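Local coordinates for protein yhhW (Escherichia coli, PDB 1TQ5), which cleaves the flavonol quercetin with molecular oxygen in vitro, using one divalent metal ion, though its physiological role is unknown, at residues A[119-123]-A[156-160]. Residues are numbered along the deposited sequence; the frame is centred on the assembly and turned at random.
Sequences IMPEE and VHQDM
Val156 meets Ile119 loosely, CG2 to CD1. His157 is the centre of an inverse gamma turn, closed by a weak bond from Gln158 N to Val156 O. Its carbonyl O accepts a hydrogen bond from the backbone N of Glu122 at 3.0 Å. The CA of Pro121 gives the same oxygen a CH...O contact. The imidazole slants against the carboxylate of Glu123, their planes 67° apart, and ND1 lies 2.6 Å from Glu123 OE1. The backbone N of His157 makes a hydrogen bond to OE1 of Glu63, in strand 63-70. Gln158 reaches over to the segment 119-123 with CG anti to the backbone N (chi1 179°) and a bend at chi2. That puts its NE2 2.8 Å from Met120 O, in a fairly straight hydrogen bond (157°) tilted from the carbonyl plane. Its OE1 accepts a hydrogen bond from Asp159 N, so both ends of the amide are held, and its CG rests 3.9 Å from Ile119 CG2. The protein is a bicupin of the pirin family, with two similar domains face to face. Here the loop leaving strand 112-119 is tied to the loop that leads into strand 161-167 of the C-terminal cupin. With an alanine here, Met120 O is likely to lose this donor, Asp159 N its acceptor, and Ile119 CG2 the CG packed against it. Glu122 OE2 comes within 2.7 Å of Asp159 N without a hydrogen bond, the N-H being given to Gln158 OE1. Met160, a selenomethionine, reaches Ile119 tip to tip, and its CE presses tightly on CD1 at 3.4 Å.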
loop_
_atom_site.group_PDB
_atom_site.type_symbol
_atom_site.label_atom_id
_atom_site.label_comp_id
_atom_site.label_asym_id
_atom_site.label_seq_id
_atom_site.Cartn_x
_atom_site.Cartn_y
_atom_site.Cartn_z
ATOM N N ILE A 119 4.004 -1.232 -7.039
ATOM C CA ILE A 119 3.067 -1.629 -8.076
ATOM C C ILE A 119 3.771 -1.693 -9.425
ATOM O O ILE A 119 4.383 -0.720 -9.863
ATOM C CB ILE A 119 1.892 -0.640 -8.144
ATOM C CG1 ILE A 119 1.086 -0.732 -6.846
ATOM C CG2 ILE A 119 1.000 -0.945 -9.358
ATOM C CD1 ILE A 119 0.038 0.341 -6.702
HETATM N N MSE A 120 3.702 -2.847 -10.076
HETATM C CA MSE A 120 4.337 -3.001 -11.378
HETATM C C MSE A 120 3.642 -2.124 -12.410
HETATM O O MSE A 120 2.431 -2.189 -12.570
HETATM C CB MSE A 120 4.278 -4.454 -11.850
HETATM C CG MSE A 120 4.756 -4.621 -13.282
HETATM SE SE MSE A 120 4.649 -6.301 -13.899
HETATM C CE MSE A 120 6.378 -6.806 -13.770
ATOM N N PRO A 121 4.406 -1.286 -13.121
ATOM C CA PRO A 121 3.777 -0.430 -14.128
ATOM C C PRO A 121 3.460 -1.259 -15.368
ATOM O O PRO A 121 4.264 -2.096 -15.779
ATOM C CB PRO A 121 4.846 0.627 -14.383
ATOM C CG PRO A 121 6.119 -0.161 -14.242
ATOM C CD PRO A 121 5.851 -1.011 -13.014
ATOM N N GLU A 122 2.288 -1.048 -15.954
ATOM C CA GLU A 122 1.918 -1.805 -17.143
ATOM C C GLU A 122 2.761 -1.338 -18.318
ATOM O O GLU A 122 2.907 -2.047 -19.315
ATOM C CB GLU A 122 0.425 -1.646 -17.444
ATOM C CG GLU A 122 -0.047 -0.227 -17.696
ATOM C CD GLU A 122 -1.556 -0.152 -17.859
ATOM O OE1 GLU A 122 -2.101 -0.889 -18.710
ATOM O OE2 GLU A 122 -2.199 0.642 -17.140
ATOM N N GLU A 123 3.321 -0.137 -18.182
ATOM C CA GLU A 123 4.186 0.446 -19.201
ATOM C C GLU A 123 5.591 0.580 -18.619
ATOM O O GLU A 123 5.771 1.150 -17.542
ATOM C CB GLU A 123 3.657 1.824 -19.636
ATOM C CG GLU A 123 3.226 2.744 -18.492
ATOM C CD GLU A 123 2.800 4.128 -18.973
ATOM O OE1 GLU A 123 2.219 4.896 -18.176
ATOM O OE2 GLU A 123 3.052 4.453 -20.151
ATOM N N VAL A 156 -1.400 6.672 -11.448
ATOM C CA VAL A 156 -0.580 5.482 -11.305
ATOM C C VAL A 156 -0.510 4.895 -12.708
ATOM O O VAL A 156 -1.520 4.825 -13.404
ATOM C CB VAL A 156 -1.206 4.467 -10.294
ATOM C CG1 VAL A 156 -2.523 3.927 -10.820
ATOM C CG2 VAL A 156 -0.225 3.337 -10.017
ATOM N N HIS A 157 0.689 4.509 -13.132
ATOM C CA HIS A 157 0.892 3.944 -14.465
ATOM C C HIS A 157 0.572 2.455 -14.505
ATOM O O HIS A 157 1.425 1.626 -14.822
ATOM C CB HIS A 157 2.336 4.179 -14.910
ATOM C CG HIS A 157 2.687 5.626 -15.063
ATOM N ND1 HIS A 157 2.131 6.428 -16.037
ATOM C CD2 HIS A 157 3.527 6.419 -14.357
ATOM C CE1 HIS A 157 2.613 7.652 -15.924
ATOM N NE2 HIS A 157 3.462 7.674 -14.913
ATOM N N GLN A 158 -0.673 2.125 -14.186
ATOM C CA GLN A 158 -1.122 0.744 -14.174
ATOM C C GLN A 158 -2.642 0.759 -14.139
ATOM O O GLN A 158 -3.245 1.659 -13.552
ATOM C CB GLN A 158 -0.543 0.029 -12.943
ATOM C CG GLN A 158 -0.939 -1.431 -12.761
ATOM C CD GLN A 158 -0.817 -2.247 -14.034
ATOM O OE1 GLN A 158 -1.725 -2.258 -14.863
ATOM N NE2 GLN A 158 0.310 -2.929 -14.197
ATOM N N ASP A 159 -3.260 -0.217 -14.792
ATOM C CA ASP A 159 -4.715 -0.308 -14.826
ATOM C C ASP A 159 -5.214 -0.743 -13.451
ATOM O O ASP A 159 -5.717 -1.854 -13.287
ATOM C CB ASP A 159 -5.155 -1.333 -15.878
ATOM C CG ASP A 159 -6.666 -1.428 -16.005
ATOM O OD1 ASP A 159 -7.161 -2.475 -16.478
ATOM O OD2 ASP A 159 -7.358 -0.452 -15.643
HETATM N N MSE A 160 -5.068 0.129 -12.460
HETATM C CA MSE A 160 -5.508 -0.209 -11.112
HETATM C C MSE A 160 -5.999 0.999 -10.329
HETATM O O MSE A 160 -5.575 2.126 -10.567
HETATM C CB MSE A 160 -4.362 -0.878 -10.336
HETATM C CG MSE A 160 -3.253 0.068 -9.869
HETATM SE SE MSE A 160 -3.660 0.988 -8.350
HETATM C CE MSE A 160 -3.276 -0.274 -7.113
#